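Local coordinates for protein glycinin A3B4 subunit (Glycine max, PDB 2D5F) that serves as an 11S seed storage globulin of soybean, a two-cupin subunit that assembles into hexamers and probably provides amino acids to the germinating seed, at residues B[223-227]-B[228-232]; B[206-210]-B[211-215]. All coordinates share one frame; numbering follows the deposited sequence.

Contact 1. Residues B[223-227]-B[228-232]; sequences TAEKL and RSPDD
Glu225 and Arg228 meet through a salt bridge three residues apart, where helix 221-226 gives way to a loop. Glu225 OE1 lies 3.1 Å from Arg228 NH2 with an N-H...O angle of 156°; the oxygen sits at the guanidinium edge and is met on its syn side. Carboxylate and guanidinium planes differ by only 17°, so the pair is nearly coplanar. Glu225 CG stands anti to the backbone N (chi1 174°), and a bend at chi2 turns the carboxylate back so that OE1 comes to the edge of the guanidinium; the arginine CD methylene lies 3.4 Å from OE1. Arg228 NE has its own partner in Phe208 O.

Backbone bonds close the helix end. Arg228 N donates to Glu225 O at 3.0 Å, and Ser229 N to Lys226 O, the closing bond of a type I turn from Lys226 to Ser229. Ser229 then takes positive phi, which takes the chain out of the helix. A water donates to Leu227 O at 2.7 Å and is also hydrogen-bonded to Ser229 OG, linking the two residues.

The apolar contact is that of Pro230 CG, which rests 3.8 Å from Glu225 CG. Two further carbons rest against backbone carbonyl oxygens: Pro230 CD on Glu225 O, and Arg228 CG on Ala224 O at 3.4 Å. Across the subunit boundary, Lys226 NZ bonds to Asn472 O of the second subunit, whose Tyr471 packs on Leu227.

Shortening Glu225 to an alanine is likely to leave Arg228 NH2 without its carboxylate mate and Pro230 CG without the methylene it rests on. Held at NH2 by a carboxylate and at NE by the Phe208 carbonyl, the guanidinium is gripped on separate nitrogens, which fixes its orientation just where the helix stops.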
loop_
_atom_site.group_PDB
_atom_site.type_symbol
_atom_site.label_atom_id
_atom_site.label_comp_id
_atom_site.label_asym_id
_atom_site.label_seq_id
_atom_site.Cartn_x
_atom_site.Cartn_y
_atom_site.Cartn_z
ATOM N N THR B 223 4.400 -18.164 -45.212
ATOM C CA THR B 223 3.660 -17.952 -43.973
ATOM C C THR B 223 3.798 -16.490 -43.552
ATOM O O THR B 223 2.818 -15.844 -43.184
ATOM C CB THR B 223 4.200 -18.852 -42.838
ATOM O OG1 THR B 223 4.033 -20.228 -43.199
ATOM C CG2 THR B 223 3.457 -18.584 -41.533
ATOM N N ALA B 224 5.020 -15.971 -43.630
ATOM C CA ALA B 224 5.302 -14.592 -43.249
ATOM C C ALA B 224 4.516 -13.580 -44.077
ATOM O O ALA B 224 4.076 -12.556 -43.550
ATOM C CB ALA B 224 6.798 -14.312 -43.357
ATOM N N GLU B 225 4.342 -13.849 -45.369
ATOM C CA GLU B 225 3.588 -12.928 -46.211
ATOM C C GLU B 225 2.132 -12.895 -45.759
ATOM O O GLU B 225 1.516 -11.832 -45.712
ATOM C CB GLU B 225 3.662 -13.334 -47.689
ATOM C CG GLU B 225 2.772 -12.483 -48.603
ATOM C CD GLU B 225 3.289 -11.062 -48.822
ATOM O OE1 GLU B 225 3.744 -10.418 -47.852
ATOM O OE2 GLU B 225 3.224 -10.579 -49.974
ATOM N N LYS B 226 1.584 -14.058 -45.422
ATOM C CA LYS B 226 0.199 -14.120 -44.971
ATOM C C LYS B 226 0.029 -13.390 -43.648
ATOM O O LYS B 226 -1.048 -12.880 -43.345
ATOM C CB LYS B 226 -0.258 -15.571 -44.828
ATOM C CG LYS B 226 -0.551 -16.236 -46.166
ATOM C CD LYS B 226 -1.278 -17.549 -45.983
ATOM C CE LYS B 226 -1.916 -18.000 -47.290
ATOM N NZ LYS B 226 -2.815 -19.170 -47.088
ATOM N N LEU B 227 1.101 -13.335 -42.865
ATOM C CA LEU B 227 1.062 -12.649 -41.580
ATOM C C LEU B 227 0.882 -11.151 -41.770
ATOM O O LEU B 227 0.505 -10.443 -40.839
ATOM C CB LEU B 227 2.346 -12.913 -40.791
ATOM C CG LEU B 227 2.485 -14.309 -40.185
ATOM C CD1 LEU B 227 3.786 -14.389 -39.395
ATOM C CD2 LEU B 227 1.296 -14.602 -39.278
ATOM N N ARG B 228 1.144 -10.678 -42.987
ATOM C CA ARG B 228 1.019 -9.263 -43.314
ATOM C C ARG B 228 -0.361 -8.915 -43.879
ATOM O O ARG B 228 -0.647 -7.751 -44.145
ATOM C CB ARG B 228 2.108 -8.862 -44.319
ATOM C CG ARG B 228 3.520 -9.200 -43.858
ATOM C CD ARG B 228 4.582 -8.854 -44.900
ATOM N NE ARG B 228 4.747 -7.413 -45.073
ATOM C CZ ARG B 228 4.380 -6.739 -46.156
ATOM N NH1 ARG B 228 4.568 -5.427 -46.217
ATOM N NH2 ARG B 228 3.827 -7.372 -47.182
ATOM N N SER B 229 -1.211 -9.925 -44.049
ATOM C CA SER B 229 -2.563 -9.728 -44.582
ATOM C C SER B 229 -2.564 -8.895 -45.865
ATOM O O SER B 229 -3.329 -7.941 -45.991
ATOM C CB SER B 229 -3.441 -9.032 -43.538
ATOM O OG SER B 229 -3.413 -9.723 -42.308
ATOM N N PRO B 230 -1.725 -9.261 -46.844
ATOM C CA PRO B 230 -1.650 -8.516 -48.105
ATOM C C PRO B 230 -2.904 -8.477 -48.990
ATOM O O PRO B 230 -3.177 -7.454 -49.615
ATOM C CB PRO B 230 -0.463 -9.168 -48.810
ATOM C CG PRO B 230 -0.564 -10.596 -48.363
ATOM C CD PRO B 230 -0.851 -10.448 -46.884
ATOM N N ASP B 231 -3.666 -9.565 -49.043
ATOM C CA ASP B 231 -4.857 -9.602 -49.896
ATOM C C ASP B 231 -6.184 -9.652 -49.135
ATOM O O ASP B 231 -7.255 -9.783 -49.736
ATOM C CB ASP B 231 -4.777 -10.810 -50.832
ATOM C CG ASP B 231 -3.420 -10.943 -51.497
ATOM O OD1 ASP B 231 -2.982 -9.981 -52.160
ATOM O OD2 ASP B 231 -2.790 -12.011 -51.350
ATOM N N ASP B 232 -6.108 -9.537 -47.815
ATOM C CA ASP B 232 -7.290 -9.591 -46.964
ATOM C C ASP B 232 -8.186 -8.374 -47.150
ATOM O O ASP B 232 -7.740 -7.240 -46.983
ATOM C CB ASP B 232 -6.858 -9.679 -45.501
ATOM C CG ASP B 232 -7.966 -10.149 -44.601
ATOM O OD1 ASP B 232 -9.142 -9.912 -44.941
ATOM O OD2 ASP B 232 -7.654 -10.749 -43.551
HETATM O O HOH W 1 -1.615 -8.833 -40.434
#

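Contact 2. Residues B[206-210]-B[211-215]; sequences SGFSK and HFLAQ
The side chains of Phe208 and Phe212 run side by side, and their rings meet obliquely, CD1 to CD1 at 4.1 Å. Leu213 CD2 also approaches the Phe208 ring obliquely, 4.0 Å from CG, and comes to 3.6 Å from CB; the two side chains cross at about a right angle. Gln215 CG sits over one face of the His211 ring, nearer its border than its middle, 4.1 Å from the plane.

Ser209 is the N-cap of helix 210-216. With OG placed between its backbone N and carbonyl carbon (chi1 69°), the hydroxyl oxygen accepts from Phe212 N at 3.2 Å, with an N-H...O angle of 159°. Its carbonyl accepts from Leu213 N at 3.0 Å, the donor lying nearly in line with the C=O bond, and one residue along, Lys210 O accepts from Ala214 N.

Val404 of the second subunit packs on Phe208, and Arg402 of that subunit on Phe212. Lys210 NZ reaches Glu221 in a salt bridge.

The serine oxygen thus satisfies an amide of the helix's first turn that has no helical carbonyl before it, while Phe208, Phe212 and Leu213 join the incoming loop to the helix by apolar packing.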
loop_
_atom_site.group_PDB
_atom_site.type_symbol
_atom_site.label_atom_id
_atom_site.label_comp_id
_atom_site.label_asym_id
_atom_site.label_seq_id
_atom_site.Cartn_x
_atom_site.Cartn_y
_atom_site.Cartn_z
ATOM N N SER B 206 1.949 -5.778 -40.921
ATOM C CA SER B 206 2.079 -5.363 -42.317
ATOM C C SER B 206 3.154 -4.285 -42.471
ATOM O O SER B 206 3.511 -3.911 -43.587
ATOM C CB SER B 206 0.742 -4.840 -42.855
ATOM O OG SER B 206 0.388 -3.596 -42.274
ATOM N N GLY B 207 3.670 -3.798 -41.344
ATOM C CA GLY B 207 4.698 -2.771 -41.374
ATOM C C GLY B 207 6.100 -3.344 -41.496
ATOM O O GLY B 207 7.068 -2.600 -41.650
ATOM N N PHE B 208 6.201 -4.667 -41.421
ATOM C CA PHE B 208 7.476 -5.370 -41.528
ATOM C C PHE B 208 7.499 -6.162 -42.838
ATOM O O PHE B 208 6.453 -6.580 -43.332
ATOM C CB PHE B 208 7.644 -6.339 -40.355
ATOM C CG PHE B 208 7.777 -5.664 -39.019
ATOM C CD1 PHE B 208 9.016 -5.206 -38.577
ATOM C CD2 PHE B 208 6.659 -5.480 -38.204
ATOM C CE1 PHE B 208 9.144 -4.575 -37.342
ATOM C CE2 PHE B 208 6.773 -4.851 -36.969
ATOM C CZ PHE B 208 8.020 -4.396 -36.536
ATOM N N SER B 209 8.690 -6.374 -43.389
ATOM C CA SER B 209 8.832 -7.126 -44.634
ATOM C C SER B 209 8.666 -8.613 -44.348
ATOM O O SER B 209 9.017 -9.078 -43.261
ATOM C CB SER B 209 10.216 -6.890 -45.235
ATOM O OG SER B 209 11.212 -7.505 -44.435
ATOM N N LYS B 210 8.146 -9.367 -45.316
ATOM C CA LYS B 210 7.960 -10.803 -45.112
ATOM C C LYS B 210 9.287 -11.489 -44.823
ATOM O O LYS B 210 9.343 -12.462 -44.073
ATOM C CB LYS B 210 7.296 -11.464 -46.330
ATOM C CG LYS B 210 8.108 -11.435 -47.621
ATOM C CD LYS B 210 7.381 -12.202 -48.738
ATOM C CE LYS B 210 7.958 -11.881 -50.111
ATOM N NZ LYS B 210 9.436 -12.054 -50.128
ATOM N N HIS B 211 10.357 -10.979 -45.416
ATOM C CA HIS B 211 11.666 -11.567 -45.197
ATOM C C HIS B 211 12.071 -11.478 -43.730
ATOM O O HIS B 211 12.564 -12.452 -43.154
ATOM C CB HIS B 211 12.723 -10.866 -46.047
ATOM C CG HIS B 211 14.112 -11.366 -45.800
ATOM N ND1 HIS B 211 15.134 -10.547 -45.371
ATOM C CD2 HIS B 211 14.640 -12.611 -45.893
ATOM C CE1 HIS B 211 16.232 -11.265 -45.208
ATOM N NE2 HIS B 211 15.959 -12.520 -45.518
ATOM N N PHE B 212 11.874 -10.306 -43.135
ATOM C CA PHE B 212 12.239 -10.115 -41.736
ATOM C C PHE B 212 11.306 -10.882 -40.807
ATOM O O PHE B 212 11.746 -11.421 -39.789
ATOM C CB PHE B 212 12.237 -8.628 -41.371
ATOM C CG PHE B 212 12.738 -8.354 -39.980
ATOM C CD1 PHE B 212 11.848 -8.194 -38.924
ATOM C CD2 PHE B 212 14.102 -8.294 -39.722
ATOM C CE1 PHE B 212 12.313 -7.976 -37.625
ATOM C CE2 PHE B 212 14.577 -8.077 -38.427
ATOM C CZ PHE B 212 13.676 -7.919 -37.378
ATOM N N LEU B 213 10.023 -10.935 -41.150
ATOM C CA LEU B 213 9.081 -11.673 -40.322
ATOM C C LEU B 213 9.455 -13.143 -40.414
ATOM O O LEU B 213 9.400 -13.871 -39.420
ATOM C CB LEU B 213 7.640 -11.466 -40.802
ATOM C CG LEU B 213 7.049 -10.065 -40.580
ATOM C CD1 LEU B 213 5.579 -10.056 -40.981
ATOM C CD2 LEU B 213 7.197 -9.661 -39.107
ATOM N N ALA B 214 9.850 -13.570 -41.610
ATOM C CA ALA B 214 10.239 -14.956 -41.833
ATOM C C ALA B 214 11.387 -15.330 -40.899
ATOM O O ALA B 214 11.354 -16.382 -40.258
ATOM C CB ALA B 214 10.648 -15.163 -43.295
ATOM N N GLN B 215 12.395 -14.463 -40.814
ATOM C CA GLN B 215 13.538 -14.717 -39.942
ATOM C C GLN B 215 13.160 -14.577 -38.467
ATOM O O GLN B 215 13.515 -15.421 -37.645
ATOM C CB GLN B 215 14.685 -13.750 -40.255
ATOM C CG GLN B 215 15.201 -13.807 -41.681
ATOM C CD GLN B 215 16.484 -13.026 -41.852
ATOM O OE1 GLN B 215 17.582 -13.574 -41.737
ATOM N NE2 GLN B 215 16.356 -11.730 -42.107
#

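Contact 2 starts helix 210-216 and contact 1 finishes helix 221-226, the next along the chain; their centres are 10 Å apart. Arg228 of contact 1 reaches back to the loop of contact 2, with NE hydrogen-bonded to Phe208 O at 2.6 Å and NH1 weakly approaching Ser206 O at 3.2 Å. Ala224 CB lies 3.2 Å from Lys210 O and 3.6 Å from Ala214 N, packing against backbone. Both contacts touch the second subunit, and their centres lie about 32 and 35 Å from the chain's centre, consistent with a peripheral helical pair taking part in subunit association. None of the residues around the carbonate ion (Arg50, His58, Tyr131, Thr133, Ala143) belongs to either contact.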